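Local coordinates for protein D-glycerate 2-kinase (Thermotoga maritima, PDB 2B8N) that phosphorylates D-glycerate to 2-phosphoglycerate with ATP and magnesium, a step in the breakdown of serine via 3-hydroxypyruvate, at residues L22-I26 against E276-N280; R174-S178 against A243-T248. The contacts are given in a common frame with arbitrary orientation. Numbering follows the deposited sequence.

Contact 1 of 2, residues L22-I26 against E276-N280; sequences LAIEI and EKGFN
A Schellman motif that ends helix 263-276 meets the flank of the N-terminal helix 17-32, both lying beside strand 422-428 of the mixed sheet. Residues 22-26 make a regular helical turn (Ile26 N to Leu22 O, 3.1 Å) and direct Leu22, Glu25 and Ile26 across the gap, while Ala23 rests on Leu427. The backbones stay well apart, the nearest CA atoms being those of Leu22 and Lys277 at 8.9 Å, so side chains span the space. Lys277 (phi/psi -105/9°) reaches over with chi1 m, chi2 near -131°, chi3 t and chi4 p. Its CD lies 3.3 Å from Leu22 CD1, and its NZ passes Ile26 CG1 at 4.1 Å to form a long salt bridge with Glu25 OE1 (3.7 Å). Gly278 is the C-prime residue: at phi/psi 96/13° a CB would collide with the carbonyl O of Lys277. The chain then extends at Phe279 (-96/140°, chi1 m), whose buried ring presents its edge to Leu22, CE2 to CD2 3.9 Å, and also touches Pro316, Leu427 and Val429. Asn280 opens strand 280-285, its ND2 hydrogen-bonded to Lys314 O.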
loop_
_atom_site.group_PDB
_atom_site.type_symbol
_atom_site.label_atom_id
_atom_site.label_comp_id
_atom_site.label_asym_id
_atom_site.label_seq_id
_atom_site.Cartn_x
_atom_site.Cartn_y
_atom_site.Cartn_z
ATOM N N LEU A 22 12.586 19.764 11.119
ATOM C CA LEU A 22 12.581 19.983 9.688
ATOM C C LEU A 22 12.319 18.691 8.911
ATOM O O LEU A 22 11.523 18.666 7.971
ATOM C CB LEU A 22 13.929 20.579 9.270
ATOM C CG LEU A 22 13.979 21.316 7.939
ATOM C CD1 LEU A 22 12.792 22.247 7.803
ATOM C CD2 LEU A 22 15.271 22.094 7.859
ATOM N N ALA A 23 12.977 17.614 9.312
ATOM C CA ALA A 23 12.784 16.327 8.645
ATOM C C ALA A 23 11.394 15.726 8.919
ATOM O O ALA A 23 10.826 15.098 8.027
ATOM C CB ALA A 23 13.868 15.361 9.022
ATOM N N ILE A 24 10.856 15.913 10.132
ATOM C CA ILE A 24 9.504 15.449 10.463
ATOM C C ILE A 24 8.477 16.181 9.580
ATOM O O ILE A 24 7.562 15.563 9.037
ATOM C CB ILE A 24 9.173 15.637 11.999
ATOM C CG1 ILE A 24 9.861 14.550 12.836
ATOM C CG2 ILE A 24 7.668 15.594 12.279
ATOM C CD1 ILE A 24 10.011 14.907 14.303
ATOM N N GLU A 25 8.625 17.499 9.442
ATOM C CA GLU A 25 7.699 18.253 8.601
ATOM C C GLU A 25 7.769 17.738 7.163
ATOM O O GLU A 25 6.742 17.478 6.572
ATOM C CB GLU A 25 7.933 19.768 8.652
ATOM C CG GLU A 25 6.634 20.525 8.482
ATOM C CD GLU A 25 6.793 21.845 7.787
ATOM O OE1 GLU A 25 7.916 22.399 7.799
ATOM O OE2 GLU A 25 5.778 22.321 7.223
ATOM N N ILE A 26 8.971 17.553 6.620
ATOM C CA ILE A 26 9.111 17.054 5.231
ATOM C C ILE A 26 8.424 15.696 5.021
ATOM O O ILE A 26 7.726 15.488 4.003
ATOM C CB ILE A 26 10.590 16.924 4.795
ATOM C CG1 ILE A 26 11.232 18.304 4.679
ATOM C CG2 ILE A 26 10.686 16.194 3.467
ATOM C CD1 ILE A 26 12.715 18.263 4.803
ATOM N N GLU A 276 12.982 22.984 -1.684
ATOM C CA GLU A 276 12.293 24.216 -1.287
ATOM C C GLU A 276 12.838 24.781 0.025
ATOM O O GLU A 276 12.632 25.954 0.327
ATOM C CB GLU A 276 10.796 23.908 -1.140
ATOM C CG GLU A 276 9.832 25.074 -1.259
ATOM C CD GLU A 276 8.440 24.610 -1.710
ATOM O OE1 GLU A 276 8.331 23.986 -2.797
ATOM O OE2 GLU A 276 7.459 24.865 -0.980
ATOM N N LYS A 277 13.534 23.948 0.800
ATOM C CA LYS A 277 14.109 24.370 2.072
ATOM C C LYS A 277 15.617 24.581 2.003
ATOM O O LYS A 277 16.232 24.757 3.037
ATOM C CB LYS A 277 13.795 23.340 3.171
ATOM C CG LYS A 277 12.300 23.013 3.307
ATOM C CD LYS A 277 11.796 23.072 4.745
ATOM C CE LYS A 277 10.262 23.257 4.843
ATOM N NZ LYS A 277 9.471 22.032 4.471
ATOM N N GLY A 278 16.216 24.554 0.812
ATOM C CA GLY A 278 17.652 24.819 0.654
ATOM C C GLY A 278 18.557 23.597 0.607
ATOM O O GLY A 278 19.776 23.729 0.691
ATOM N N PHE A 279 17.982 22.407 0.448
ATOM C CA PHE A 279 18.774 21.171 0.422
ATOM C C PHE A 279 19.112 20.722 -0.982
ATOM O O PHE A 279 18.278 20.795 -1.875
ATOM C CB PHE A 279 18.038 20.018 1.119
ATOM C CG PHE A 279 18.041 20.125 2.610
ATOM C CD1 PHE A 279 19.204 19.858 3.326
ATOM C CD2 PHE A 279 16.901 20.518 3.294
ATOM C CE1 PHE A 279 19.233 19.982 4.710
ATOM C CE2 PHE A 279 16.916 20.658 4.686
ATOM C CZ PHE A 279 18.081 20.390 5.395
ATOM N N ASN A 280 20.332 20.250 -1.175
ATOM C CA ASN A 280 20.649 19.489 -2.356
ATOM C C ASN A 280 19.964 18.135 -2.132
ATOM O O ASN A 280 20.336 17.413 -1.203
ATOM C CB ASN A 280 22.168 19.299 -2.511
ATOM C CG ASN A 280 22.926 20.612 -2.638
ATOM O OD1 ASN A 280 22.527 21.526 -3.385
ATOM N ND2 ASN A 280 24.039 20.708 -1.911
#

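Contact 2 of 2, residues R174-S178 against A243-T248; sequences RKHLS and AILQET
This is a buried contact between two helix ends, centred on a His-carboxylate hydrogen bond, among the helices of the part of the chain built on the parallel sheet. Helix 167-175 runs out into a turn (Leu177 N to Arg174 O, 3.2 Å), with His176 at phi/psi -89/5° and Leu177 at -114/9°. Facing it, helix 238-244 leads through a turn (Gln246 N to Ala243 O, 3.2 Å) into an extended run, psi 114 to 155° over Gln246, Glu247 and Thr248, that curls round the imidazole. The backbones come close: His176 CA is 4.9 Å from Ile244 CA, and Ile244 CA donates a CA-H...O contact to His176 O (3.5 Å). His176, chi1 m, gives its NE2 hydrogen to Glu247 OE2 at 2.7 Å, at the ring edge and near its plane. Glu247 (chi1 t, chi2 p) folds back so that OE2 also accepts from Thr248 N (2.9 Å), and Lys250 forms a salt bridge with the same oxygen. Over one ring face lies Thr248 CG2, a CH-pi contact 3.8 Å from the centroid, while Asp218 makes a hydrogen bond with the Thr248 hydroxyl and a salt bridge with Lys175. Leu177 CD2 packs on Ile244 CG1 at 3.6 Å. Beyond this apolar pair, Leu177 meets Ile153 and Leu156 of helix 150-162, and Ile244 rests on Ala225, Leu226 and Leu229 of helix 222-231.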
loop_
_atom_site.group_PDB
_atom_site.type_symbol
_atom_site.label_atom_id
_atom_site.label_comp_id
_atom_site.label_asym_id
_atom_site.label_seq_id
_atom_site.Cartn_x
_atom_site.Cartn_y
_atom_site.Cartn_z
ATOM N N ARG A 174 -6.712 -17.946 -7.763
ATOM C CA ARG A 174 -7.795 -17.066 -7.292
ATOM C C ARG A 174 -8.595 -16.427 -8.409
ATOM O O ARG A 174 -9.808 -16.279 -8.274
ATOM C CB ARG A 174 -7.298 -15.967 -6.323
ATOM C CG ARG A 174 -7.173 -16.421 -4.864
ATOM C CD ARG A 174 -8.469 -17.014 -4.296
ATOM N NE ARG A 174 -9.481 -16.005 -3.982
ATOM C CZ ARG A 174 -9.487 -15.253 -2.880
ATOM N NH1 ARG A 174 -8.532 -15.380 -1.982
ATOM N NH2 ARG A 174 -10.447 -14.361 -2.668
ATOM N N LYS A 175 -7.922 -16.037 -9.493
ATOM C CA LYS A 175 -8.581 -15.352 -10.610
ATOM C C LYS A 175 -9.555 -16.302 -11.328
ATOM O O LYS A 175 -10.582 -15.871 -11.885
ATOM C CB LYS A 175 -7.536 -14.791 -11.603
ATOM C CG LYS A 175 -6.686 -13.630 -11.044
ATOM C CD LYS A 175 -5.618 -13.074 -12.023
ATOM C CE LYS A 175 -4.410 -13.993 -12.241
ATOM N NZ LYS A 175 -3.447 -13.396 -13.256
ATOM N N HIS A 176 -9.236 -17.594 -11.291
ATOM C CA HIS A 176 -10.030 -18.593 -11.967
ATOM C C HIS A 176 -11.164 -19.157 -11.069
ATOM O O HIS A 176 -11.899 -20.072 -11.475
ATOM C CB HIS A 176 -9.103 -19.696 -12.521
ATOM C CG HIS A 176 -8.347 -19.296 -13.754
ATOM N ND1 HIS A 176 -7.134 -18.639 -13.710
ATOM C CD2 HIS A 176 -8.638 -19.454 -15.068
ATOM C CE1 HIS A 176 -6.714 -18.413 -14.943
ATOM N NE2 HIS A 176 -7.611 -18.892 -15.784
ATOM N N LEU A 177 -11.322 -18.600 -9.868
ATOM C CA LEU A 177 -12.423 -18.969 -8.966
ATOM C C LEU A 177 -13.446 -17.842 -8.722
ATOM O O LEU A 177 -14.328 -17.986 -7.883
ATOM C CB LEU A 177 -11.835 -19.421 -7.613
ATOM C CG LEU A 177 -11.009 -20.723 -7.613
ATOM C CD1 LEU A 177 -10.439 -21.000 -6.249
ATOM C CD2 LEU A 177 -11.843 -21.899 -8.059
ATOM N N SER A 178 -13.350 -16.746 -9.475
ATOM C CA SER A 178 -13.972 -15.469 -9.107
ATOM C C SER A 178 -14.777 -14.805 -10.225
ATOM O O SER A 178 -14.468 -14.944 -11.384
ATOM C CB SER A 178 -12.875 -14.515 -8.646
ATOM O OG SER A 178 -13.386 -13.235 -8.364
ATOM N N ALA A 243 -15.398 -24.949 -12.284
ATOM C CA ALA A 243 -15.381 -23.489 -12.234
ATOM C C ALA A 243 -14.107 -22.913 -12.908
ATOM O O ALA A 243 -14.181 -21.942 -13.671
ATOM C CB ALA A 243 -15.476 -23.037 -10.809
ATOM N N ILE A 244 -12.960 -23.541 -12.626
ATOM C CA ILE A 244 -11.645 -23.121 -13.134
ATOM C C ILE A 244 -11.549 -23.199 -14.664
ATOM O O ILE A 244 -10.908 -22.347 -15.291
ATOM C CB ILE A 244 -10.521 -23.930 -12.420
ATOM C CG1 ILE A 244 -10.349 -23.396 -11.001
ATOM C CG2 ILE A 244 -9.195 -23.848 -13.144
ATOM C CD1 ILE A 244 -9.528 -24.285 -10.055
ATOM N N LEU A 245 -12.235 -24.180 -15.250
ATOM C CA LEU A 245 -12.302 -24.368 -16.715
ATOM C C LEU A 245 -12.871 -23.202 -17.519
ATOM O O LEU A 245 -12.763 -23.191 -18.760
ATOM C CB LEU A 245 -13.163 -25.581 -17.045
ATOM C CG LEU A 245 -12.622 -26.993 -16.816
ATOM C CD1 LEU A 245 -13.721 -27.944 -17.186
ATOM C CD2 LEU A 245 -11.386 -27.261 -17.627
ATOM N N GLN A 246 -13.529 -22.271 -16.829
ATOM C CA GLN A 246 -14.007 -21.040 -17.443
ATOM C C GLN A 246 -12.809 -20.107 -17.510
ATOM O O GLN A 246 -12.264 -19.696 -16.467
ATOM C CB GLN A 246 -15.168 -20.447 -16.629
ATOM C CG GLN A 246 -16.260 -21.490 -16.305
ATOM C CD GLN A 246 -17.549 -20.894 -15.769
ATOM O OE1 GLN A 246 -18.103 -21.371 -14.764
ATOM N NE2 GLN A 246 -18.041 -19.855 -16.438
ATOM N N GLU A 247 -12.378 -19.808 -18.732
ATOM C CA GLU A 247 -11.173 -19.043 -18.921
ATOM C C GLU A 247 -11.451 -17.581 -18.650
ATOM O O GLU A 247 -12.568 -17.101 -18.913
ATOM C CB GLU A 247 -10.615 -19.239 -20.328
ATOM C CG GLU A 247 -9.211 -18.698 -20.493
ATOM C CD GLU A 247 -8.264 -19.241 -19.452
ATOM O OE1 GLU A 247 -7.812 -20.388 -19.633
ATOM O OE2 GLU A 247 -7.999 -18.531 -18.457
ATOM N N THR A 248 -10.430 -16.897 -18.126
ATOM C CA THR A 248 -10.508 -15.486 -17.756
ATOM C C THR A 248 -10.134 -14.650 -18.957
ATOM O O THR A 248 -9.441 -15.157 -19.848
ATOM C CB THR A 248 -9.526 -15.172 -16.635
ATOM O OG1 THR A 248 -8.228 -15.600 -17.032
ATOM C CG2 THR A 248 -9.933 -15.908 -15.362
#

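How the contacts relate
The contacts lie on opposite sides of the chain's centre, with their own centres 50 Å apart and nearest atoms about 35 Å apart, and share no helix or strand. Along the chain the order is 22-26, 174-178, 243-248, 276-280, so contact 1 encloses contact 2. Helix 17-32 comes ahead of every strand of the parallel sheet, yet in contact 1 it packs by the mixed sheet formed by later strands. Contact 2 joins helix 167-175, which follows strand 128-133 in sequence, to helix 238-244, which comes between strands 193-199 and 255-261. Contact 1 thus ties the chain's start to its C-terminal half, while contact 2 brings together two helix ends within the part built on the parallel sheet.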